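PDB 3GKQ: terminal oxygenase component of carbazole 1,9a-dioxygenase, which probably catalyses the angular dioxygenation of carbazole, passing electrons received from a ferredoxin through a Rieske [2Fe-2S] cluster to a non-haem iron. Local coordinates for residues Ala24-Arg29 with Ile290-His295; Leu52-Leu57 with Gly376-Asp381; Leu135-Val140 with Phe284-Pro289. All blocks are in the same frame, centred on the assembly; numbering follows the deposited sequence.

In the fold
From the N terminus, residues 24-29 follow helix 19-23 and pack against 290-295, the corner between strands 282-289 and 294-304; contact 1 closes this long loop. Residues 52-57, at the start of strand 54-61 in the Rieske domain, reach the C-terminal tail 376-381 in contact 2. Contacts 1 and 2 cross along the chain and touch in space through the salt bridge between Glu292 and Arg380. Contact 3 joins strand 135-140 to strand 282-289, and its loop lies within those of both other contacts. Together they tie the N-terminal loop, the Rieske part and the C-terminal tail to neighbouring strands 282-289 and 294-304 of the seven-stranded antiparallel sheet, and to the turn that joins them.

Contact 1: residues Ala24-Arg29 with Ile290-His295; sequences AKLGFR and IDEGHH. With FE2 (Fe (II) ion), chain I.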
loop_
_atom_site.group_PDB
_atom_site.type_symbol
_atom_site.label_atom_id
_atom_site.label_comp_id
_atom_site.label_asym_id
_atom_site.label_seq_id
_atom_site.Cartn_x
_atom_site.Cartn_y
_atom_site.Cartn_z
ATOM N N ALA A 24 5.853 15.694 17.689
ATOM C CA ALA A 24 7.028 15.816 16.821
ATOM C C ALA A 24 7.356 14.590 15.974
ATOM O O ALA A 24 8.496 14.124 15.953
ATOM C CB ALA A 24 8.243 16.195 17.660
ATOM N N LYS A 25 6.366 14.087 15.250
ATOM C CA LYS A 25 6.566 12.915 14.419
ATOM C C LYS A 25 7.573 13.155 13.290
ATOM O O LYS A 25 8.250 12.228 12.838
ATOM C CB LYS A 25 5.218 12.465 13.852
ATOM C CG LYS A 25 5.270 11.154 13.103
ATOM C CD LYS A 25 3.872 10.644 12.789
ATOM C CE LYS A 25 3.117 10.281 14.055
ATOM N NZ LYS A 25 1.749 9.784 13.739
ATOM N N LEU A 26 7.689 14.402 12.849
ATOM C CA LEU A 26 8.608 14.729 11.766
ATOM C C LEU A 26 9.887 15.401 12.265
ATOM O O LEU A 26 10.691 15.893 11.475
ATOM C CB LEU A 26 7.890 15.619 10.751
ATOM C CG LEU A 26 8.085 15.333 9.264
ATOM C CD1 LEU A 26 8.099 13.834 8.988
ATOM C CD2 LEU A 26 6.962 16.015 8.495
ATOM N N GLY A 27 10.076 15.419 13.580
ATOM C CA GLY A 27 11.276 16.009 14.137
ATOM C C GLY A 27 11.146 17.458 14.563
ATOM O O GLY A 27 10.056 18.039 14.540
ATOM N N PHE A 28 12.275 18.045 14.940
ATOM C CA PHE A 28 12.299 19.426 15.392
ATOM C C PHE A 28 12.867 20.382 14.350
ATOM O O PHE A 28 13.961 20.163 13.812
ATOM C CB PHE A 28 13.103 19.529 16.684
ATOM C CG PHE A 28 12.543 18.708 17.811
ATOM C CD1 PHE A 28 11.204 18.827 18.178
ATOM C CD2 PHE A 28 13.364 17.838 18.530
ATOM C CE1 PHE A 28 10.688 18.097 19.248
ATOM C CE2 PHE A 28 12.859 17.102 19.602
ATOM C CZ PHE A 28 11.519 17.231 19.962
ATOM N N ARG A 29 12.109 21.440 14.073
ATOM C CA ARG A 29 12.503 22.447 13.100
ATOM C C ARG A 29 13.453 23.451 13.754
ATOM O O ARG A 29 13.446 23.627 14.979
ATOM C CB ARG A 29 11.257 23.164 12.562
ATOM C CG ARG A 29 11.503 24.015 11.315
ATOM C CD ARG A 29 10.205 24.632 10.767
ATOM N NE ARG A 29 10.453 25.415 9.558
ATOM C CZ ARG A 29 10.826 24.901 8.387
ATOM N NH1 ARG A 29 10.993 23.589 8.246
ATOM N NH2 ARG A 29 11.051 25.703 7.350
ATOM N N ILE A 290 13.374 11.153 8.186
ATOM C CA ILE A 290 13.348 11.202 6.729
ATOM C C ILE A 290 11.899 11.590 6.420
ATOM O O ILE A 290 11.638 12.577 5.733
ATOM C CB ILE A 290 13.689 9.842 6.102
ATOM C CG1 ILE A 290 15.175 9.524 6.340
ATOM C CG2 ILE A 290 13.386 9.877 4.601
ATOM C CD1 ILE A 290 15.603 8.133 5.873
ATOM N N ASP A 291 10.965 10.794 6.932
ATOM C CA ASP A 291 9.544 11.088 6.816
ATOM C C ASP A 291 8.958 10.466 8.074
ATOM O O ASP A 291 9.711 10.034 8.949
ATOM C CB ASP A 291 8.908 10.524 5.532
ATOM C CG ASP A 291 9.034 9.026 5.414
ATOM O OD1 ASP A 291 9.136 8.344 6.456
ATOM O OD2 ASP A 291 9.010 8.527 4.269
ATOM N N GLU A 292 7.641 10.409 8.189
ATOM C CA GLU A 292 7.039 9.875 9.405
ATOM C C GLU A 292 7.383 8.432 9.767
ATOM O O GLU A 292 7.383 8.078 10.940
ATOM C CB GLU A 292 5.512 10.034 9.358
ATOM C CG GLU A 292 5.045 11.489 9.437
ATOM C CD GLU A 292 4.968 12.189 8.081
ATOM O OE1 GLU A 292 5.628 11.746 7.111
ATOM O OE2 GLU A 292 4.243 13.205 7.995
ATOM N N GLY A 293 7.682 7.604 8.771
ATOM C CA GLY A 293 7.977 6.211 9.062
ATOM C C GLY A 293 9.415 5.753 8.909
ATOM O O GLY A 293 9.695 4.563 9.063
ATOM N N HIS A 294 10.327 6.674 8.611
ATOM C CA HIS A 294 11.729 6.302 8.433
ATOM C C HIS A 294 12.692 7.332 8.994
ATOM O O HIS A 294 12.372 8.524 9.086
ATOM C CB HIS A 294 12.069 6.132 6.945
ATOM C CG HIS A 294 11.078 5.315 6.179
ATOM N ND1 HIS A 294 9.820 5.778 5.858
ATOM C CD2 HIS A 294 11.161 4.062 5.667
ATOM C CE1 HIS A 294 9.171 4.847 5.179
ATOM N NE2 HIS A 294 9.964 3.799 5.050
ATOM N N HIS A 295 13.875 6.867 9.374
ATOM C CA HIS A 295 14.907 7.773 9.840
ATOM C C HIS A 295 16.259 7.290 9.353
ATOM O O HIS A 295 16.440 6.111 9.027
ATOM C CB HIS A 295 14.906 7.946 11.374
ATOM C CG HIS A 295 15.298 6.725 12.149
ATOM N ND1 HIS A 295 14.401 5.733 12.485
ATOM C CD2 HIS A 295 16.475 6.377 12.727
ATOM C CE1 HIS A 295 15.002 4.832 13.243
ATOM N NE2 HIS A 295 16.262 5.201 13.406
HETATM FE FE FE2 I . 9.731 1.679 4.191
#
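Lys25 meets Glu292 through aliphatic carbons, not through charge. Its CG lies anti to the backbone N (chi1 -173°), and the chain crosses that of Glu292 at about a right angle. Lys25 CD comes 3.7 Å from Glu292 CG. A bend at chi3 carries the amine onward, and NZ is hydrogen-bonded to the carbonyl O of Ala346. Leu26 follows within the type I turn from Ala24 to Gly27. Its CD1 packs 3.5 Å from the backbone N of Glu292 and also against the carbonyl carbon of Asp291. The Glu292 side chain bends at chi2 (87°), which brings its carboxylate against this methyl; Leu26 CD1 is 3.7 Å from Glu292 CD. Glu292 OE1 forms a salt bridge with Arg380. An alanine in place of Glu292 is likely to leave Arg380 without this mate and to open a gap beside Leu26 and the Lys25 chain.

Behind this packing, Asp291 shapes the second segment. Its OD1 accepts from Gly293 N at 2.8 Å, on the anti side, which makes an Asx turn. The syn lone pair of the same OD1 takes His294 ND1 at 2.7 Å, nearly straight at 169° and in the ring plane. On the far side of that ring His294 NE2 binds the iron at 2.3 Å. Asp171, another residue of this iron site, lies nearby. The chemistry implies a second-shell role for Asp291: it fixes the rotation of the imidazole and probably makes it a more electron-rich ligand.

Contact 2: residues Leu52-Leu57 with Gly376-Asp381; sequences LGEKVL and GIQTRD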
loop_
_atom_site.group_PDB
_atom_site.type_symbol
_atom_site.label_atom_id
_atom_site.label_comp_id
_atom_site.label_asym_id
_atom_site.label_seq_id
_atom_site.Cartn_x
_atom_site.Cartn_y
_atom_site.Cartn_z
ATOM N N LEU A 52 13.338 15.401 7.421
ATOM C CA LEU A 52 12.182 16.082 7.991
ATOM C C LEU A 52 11.076 16.301 6.961
ATOM O O LEU A 52 10.356 17.300 7.007
ATOM C CB LEU A 52 12.601 17.414 8.623
ATOM C CG LEU A 52 13.277 17.286 9.993
ATOM C CD1 LEU A 52 14.687 16.720 9.834
ATOM C CD2 LEU A 52 13.334 18.646 10.662
ATOM N N GLY A 53 10.950 15.355 6.033
ATOM C CA GLY A 53 9.925 15.433 5.006
ATOM C C GLY A 53 10.214 16.376 3.848
ATOM O O GLY A 53 9.408 16.485 2.926
ATOM N N GLU A 54 11.354 17.056 3.884
ATOM C CA GLU A 54 11.712 17.996 2.827
ATOM C C GLU A 54 12.740 17.412 1.857
ATOM O O GLU A 54 13.740 16.829 2.273
ATOM C CB GLU A 54 12.241 19.293 3.458
ATOM C CG GLU A 54 11.156 20.073 4.220
ATOM C CD GLU A 54 11.682 21.317 4.936
ATOM O OE1 GLU A 54 12.674 21.914 4.474
ATOM O OE2 GLU A 54 11.084 21.711 5.959
ATOM N N LYS A 55 12.480 17.561 0.562
ATOM C CA LYS A 55 13.387 17.048 -0.462
ATOM C C LYS A 55 14.416 18.109 -0.833
ATOM O O LYS A 55 14.073 19.206 -1.274
ATOM C CB LYS A 55 12.589 16.605 -1.689
ATOM C CG LYS A 55 11.679 15.410 -1.402
ATOM C CD LYS A 55 10.764 15.081 -2.573
ATOM C CE LYS A 55 11.540 14.553 -3.768
ATOM N NZ LYS A 55 10.636 14.247 -4.919
ATOM N N VAL A 56 15.685 17.767 -0.649
ATOM C CA VAL A 56 16.784 18.687 -0.912
ATOM C C VAL A 56 17.783 18.124 -1.924
ATOM O O VAL A 56 17.962 16.912 -2.019
ATOM C CB VAL A 56 17.524 19.005 0.414
ATOM C CG1 VAL A 56 18.622 20.031 0.184
ATOM C CG2 VAL A 56 16.517 19.508 1.456
ATOM N N LEU A 57 18.417 19.010 -2.688
ATOM C CA LEU A 57 19.408 18.591 -3.675
ATOM C C LEU A 57 20.752 19.201 -3.285
ATOM O O LEU A 57 20.872 20.420 -3.136
ATOM C CB LEU A 57 19.027 19.069 -5.079
ATOM C CG LEU A 57 19.188 18.081 -6.246
ATOM C CD1 LEU A 57 19.331 18.878 -7.535
ATOM C CD2 LEU A 57 20.393 17.165 -6.056
ATOM N N GLY A 376 11.161 24.224 17.669
ATOM C CA GLY A 376 10.021 24.175 16.771
ATOM C C GLY A 376 9.632 22.773 16.348
ATOM O O GLY A 376 10.487 21.899 16.203
ATOM N N ILE A 377 8.335 22.564 16.147
ATOM C CA ILE A 377 7.816 21.271 15.726
ATOM C C ILE A 377 7.651 21.267 14.208
ATOM O O ILE A 377 6.863 22.039 13.664
ATOM C CB ILE A 377 6.432 20.990 16.352
ATOM C CG1 ILE A 377 6.484 21.189 17.874
ATOM C CG2 ILE A 377 5.973 19.583 15.986
ATOM C CD1 ILE A 377 7.481 20.312 18.595
ATOM N N GLN A 378 8.396 20.407 13.525
ATOM C CA GLN A 378 8.289 20.318 12.074
ATOM C C GLN A 378 6.899 19.782 11.735
ATOM O O GLN A 378 6.450 18.808 12.330
ATOM C CB GLN A 378 9.346 19.361 11.515
ATOM C CG GLN A 378 9.251 19.152 10.009
ATOM C CD GLN A 378 9.842 20.311 9.224
ATOM O OE1 GLN A 378 10.030 21.405 9.757
ATOM N NE2 GLN A 378 10.135 20.074 7.949
ATOM N N THR A 379 6.220 20.416 10.785
ATOM C CA THR A 379 4.886 19.974 10.384
ATOM C C THR A 379 4.766 19.974 8.869
ATOM O O THR A 379 5.435 20.754 8.192
ATOM C CB THR A 379 3.787 20.908 10.920
ATOM O OG1 THR A 379 3.938 22.202 10.322
ATOM C CG2 THR A 379 3.875 21.037 12.433
ATOM N N ARG A 380 3.918 19.100 8.335
ATOM C CA ARG A 380 3.711 19.051 6.892
ATOM C C ARG A 380 2.223 19.222 6.612
ATOM O O ARG A 380 1.394 18.443 7.090
ATOM C CB ARG A 380 4.238 17.732 6.305
ATOM C CG ARG A 380 3.343 16.511 6.472
ATOM C CD ARG A 380 4.116 15.243 6.112
ATOM N NE ARG A 380 4.876 15.391 4.874
ATOM C CZ ARG A 380 5.813 14.541 4.461
ATOM N NH1 ARG A 380 6.115 13.471 5.186
ATOM N NH2 ARG A 380 6.455 14.765 3.321
ATOM N N ASP A 381 1.894 20.265 5.849
ATOM C CA ASP A 381 0.511 20.586 5.498
ATOM C C ASP A 381 -0.251 19.412 4.892
ATOM O O ASP A 381 -1.318 19.063 5.445
ATOM C CB ASP A 381 0.487 21.758 4.519
ATOM C CG ASP A 381 1.272 22.950 5.027
ATOM O OD1 ASP A 381 0.964 23.431 6.141
ATOM O OD2 ASP A 381 2.197 23.403 4.315
#
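The backbones of Leu52 and Gln378 stay well apart, with their CA atoms 7.1 Å from each other, and side chains of the C-terminal tail bridge the distance. Gln378 does most of this. Its CG is anti to the backbone N (chi1 177°) and its chain bends at chi2, which lays the amide beside Leu52 and Glu54. Both contacts of the amide nitrogen are near its own plane. Gln378 NE2 donates to Leu52 O at 2.9 Å, and the donor lies in the carbonyl plane. It also donates to Glu54 OE2 at 2.7 Å, with an N-H...O angle of 161°. This second bond meets the carboxylate on its anti side, tilted 33° out of the carboxylate plane. The two bonds leave the amide little freedom to turn.

Arg29 closes the polar cluster. Its NH1 forms a salt bridge with Glu54 OE2 and a hydrogen bond with Gln378 OE1, while Glu54 OE1 is hydrogen-bonded to Tyr127 OH. The apolar side of the contact is lighter: Leu52 CB lies 4.0 Å from Gln378 CG. Further along the tail, the guanidinium of Arg380 has Gly53 CA over one face, with Arg380 NH2 3.9 Å from Gly53 CA. A CB on Gly53 would come tightly against this group, and the positive phi there also suits glycine. The charge of Arg380 is paired with Glu292.

The arrangement is an interface between the two domains of a Rieske non-haem iron oxygenase alpha subunit: the start of a Rieske-domain strand is hydrogen-bonded to the tail after the last helix of the catalytic domain.

Contact 3: residues Leu135-Val140 with Phe284-Pro289; sequences LVFLFV and FEWYVP
Phe137 and Trp286 carry this contact as an offset edge-to-face pair. The edge of Phe137 is turned toward the face of the indole, and the planes of the two rings stand at 70°. The centroid of the Phe137 ring is 6.0 Å from that of the six-membered ring of Trp286. The closest atoms are Phe137 CE2 and Trp286 CZ2, 4.0 Å apart, with Phe137 CZ next at 4.2 Å. Trp286 CZ2 lies near the plane of the phenyl ring. The two side chains cross at about a right angle.

In Phe137, CG is anti to the carbonyl carbon (chi1 -67°), and this brings the ring end nearer to the tryptophan than its CB direction alone would suggest. Trp286 has the same kind of first torsion, but its CB points toward the other strand, and CZ2 of the indole is the atom that touches Phe137. Leu135 also points this way and adds a looser touch, with its CD1 4.5 Å from Trp286 CZ3. No hydrogen bond joins the two segments, so the contact is apolar packing.

Around it, Pro34 of strand 31-35 touches both aromatic side chains, and Phe156 makes a further edge-to-face pair with Trp286. Leu298 and Met300 of strand 294-304 touch Leu135 and Trp286. The pair thus sits buried between the three-stranded sheet containing 135-140 and the seven-stranded sheet containing 282-289.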
loop_
_atom_site.group_PDB
_atom_site.type_symbol
_atom_site.label_atom_id
_atom_site.label_comp_id
_atom_site.label_asym_id
_atom_site.label_seq_id
_atom_site.Cartn_x
_atom_site.Cartn_y
_atom_site.Cartn_z
ATOM N N LEU A 135 31.092 15.072 7.796
ATOM C CA LEU A 135 29.642 15.072 7.623
ATOM C C LEU A 135 29.124 16.396 7.083
ATOM O O LEU A 135 29.665 17.458 7.385
ATOM C CB LEU A 135 28.946 14.796 8.959
ATOM C CG LEU A 135 29.124 13.427 9.610
ATOM C CD1 LEU A 135 28.624 13.486 11.050
ATOM C CD2 LEU A 135 28.369 12.376 8.810
ATOM N N VAL A 136 28.072 16.323 6.277
ATOM C CA VAL A 136 27.454 17.525 5.738
ATOM C C VAL A 136 26.175 17.771 6.534
ATOM O O VAL A 136 25.245 16.963 6.489
ATOM C CB VAL A 136 27.108 17.365 4.236
ATOM C CG1 VAL A 136 26.403 16.043 4.001
ATOM C CG2 VAL A 136 26.207 18.508 3.781
ATOM N N PHE A 137 26.144 18.872 7.278
ATOM C CA PHE A 137 24.978 19.237 8.078
ATOM C C PHE A 137 24.142 20.295 7.365
ATOM O O PHE A 137 24.685 21.210 6.739
ATOM C CB PHE A 137 25.391 19.819 9.432
ATOM C CG PHE A 137 26.052 18.838 10.352
ATOM C CD1 PHE A 137 27.390 18.491 10.182
ATOM C CD2 PHE A 137 25.344 18.286 11.414
ATOM C CE1 PHE A 137 28.016 17.611 11.062
ATOM C CE2 PHE A 137 25.957 17.403 12.301
ATOM C CZ PHE A 137 27.299 17.064 12.124
ATOM N N LEU A 138 22.823 20.169 7.468
ATOM C CA LEU A 138 21.918 21.141 6.872
ATOM C C LEU A 138 21.082 21.752 7.987
ATOM O O LEU A 138 20.725 21.065 8.946
ATOM C CB LEU A 138 20.973 20.476 5.873
ATOM C CG LEU A 138 21.541 19.731 4.668
ATOM C CD1 LEU A 138 20.380 19.277 3.786
ATOM C CD2 LEU A 138 22.491 20.632 3.889
ATOM N N PHE A 139 20.782 23.041 7.877
ATOM C CA PHE A 139 19.936 23.683 8.872
ATOM C C PHE A 139 18.531 23.723 8.275
ATOM O O PHE A 139 18.330 24.260 7.186
ATOM C CB PHE A 139 20.401 25.108 9.172
ATOM C CG PHE A 139 19.635 25.768 10.289
ATOM C CD1 PHE A 139 19.886 25.432 11.614
ATOM C CD2 PHE A 139 18.638 26.701 10.011
ATOM C CE1 PHE A 139 19.159 26.011 12.653
ATOM C CE2 PHE A 139 17.902 27.289 11.043
ATOM C CZ PHE A 139 18.164 26.940 12.369
ATOM N N VAL A 140 17.568 23.135 8.975
ATOM C CA VAL A 140 16.192 23.116 8.504
ATOM C C VAL A 140 15.381 24.030 9.405
ATOM O O VAL A 140 15.127 23.706 10.564
ATOM C CB VAL A 140 15.592 21.699 8.566
ATOM C CG1 VAL A 140 14.153 21.719 8.047
ATOM C CG2 VAL A 140 16.444 20.738 7.747
ATOM N N PHE A 284 28.894 8.231 18.594
ATOM C CA PHE A 284 27.891 9.283 18.443
ATOM C C PHE A 284 26.843 8.769 17.456
ATOM O O PHE A 284 27.196 8.247 16.396
ATOM C CB PHE A 284 28.537 10.549 17.873
ATOM C CG PHE A 284 29.669 11.092 18.705
ATOM C CD1 PHE A 284 29.425 11.984 19.745
ATOM C CD2 PHE A 284 30.986 10.730 18.429
ATOM C CE1 PHE A 284 30.476 12.515 20.496
ATOM C CE2 PHE A 284 32.043 11.255 19.176
ATOM C CZ PHE A 284 31.788 12.150 20.210
ATOM N N GLU A 285 25.563 8.912 17.793
ATOM C CA GLU A 285 24.499 8.444 16.905
ATOM C C GLU A 285 23.422 9.492 16.649
ATOM O O GLU A 285 22.986 10.181 17.569
ATOM C CB GLU A 285 23.802 7.210 17.483
ATOM C CG GLU A 285 24.706 6.068 17.882
ATOM C CD GLU A 285 23.926 4.789 18.126
ATOM O OE1 GLU A 285 22.827 4.858 18.724
ATOM O OE2 GLU A 285 24.414 3.714 17.721
ATOM N N TRP A 286 22.997 9.591 15.391
ATOM C CA TRP A 286 21.932 10.507 14.979
ATOM C C TRP A 286 20.782 9.647 14.461
ATOM O O TRP A 286 20.999 8.556 13.932
ATOM C CB TRP A 286 22.399 11.430 13.847
ATOM C CG TRP A 286 23.076 12.701 14.292
ATOM C CD1 TRP A 286 22.496 13.926 14.449
ATOM C CD2 TRP A 286 24.464 12.874 14.608
ATOM N NE1 TRP A 286 23.436 14.855 14.836
ATOM C CE2 TRP A 286 24.655 14.233 14.941
ATOM C CE3 TRP A 286 25.569 12.008 14.641
ATOM C CZ2 TRP A 286 25.903 14.753 15.302
ATOM C CZ3 TRP A 286 26.811 12.521 15.000
ATOM C CH2 TRP A 286 26.966 13.884 15.325
ATOM N N TYR A 287 19.562 10.146 14.626
ATOM C CA TYR A 287 18.358 9.468 14.165
ATOM C C TYR A 287 17.609 10.577 13.438
ATOM O O TYR A 287 16.662 11.150 13.967
ATOM C CB TYR A 287 17.545 8.981 15.361
ATOM C CG TYR A 287 18.382 8.279 16.396
ATOM C CD1 TYR A 287 18.759 6.946 16.234
ATOM C CD2 TYR A 287 18.841 8.962 17.517
ATOM C CE1 TYR A 287 19.579 6.310 17.172
ATOM C CE2 TYR A 287 19.658 8.340 18.455
ATOM C CZ TYR A 287 20.022 7.018 18.277
ATOM O OH TYR A 287 20.831 6.411 19.211
ATOM N N VAL A 288 18.061 10.874 12.226
ATOM C CA VAL A 288 17.493 11.943 11.426
ATOM C C VAL A 288 16.201 11.566 10.733
ATOM O O VAL A 288 16.157 10.640 9.921
ATOM C CB VAL A 288 18.509 12.428 10.367
ATOM C CG1 VAL A 288 17.988 13.683 9.684
ATOM C CG2 VAL A 288 19.859 12.692 11.031
ATOM N N PRO A 289 15.123 12.294 11.042
ATOM C CA PRO A 289 13.825 12.011 10.426
ATOM C C PRO A 289 13.924 12.127 8.906
ATOM O O PRO A 289 14.510 13.077 8.403
ATOM C CB PRO A 289 12.912 13.103 10.996
ATOM C CG PRO A 289 13.596 13.547 12.255
ATOM C CD PRO A 289 15.058 13.497 11.888
#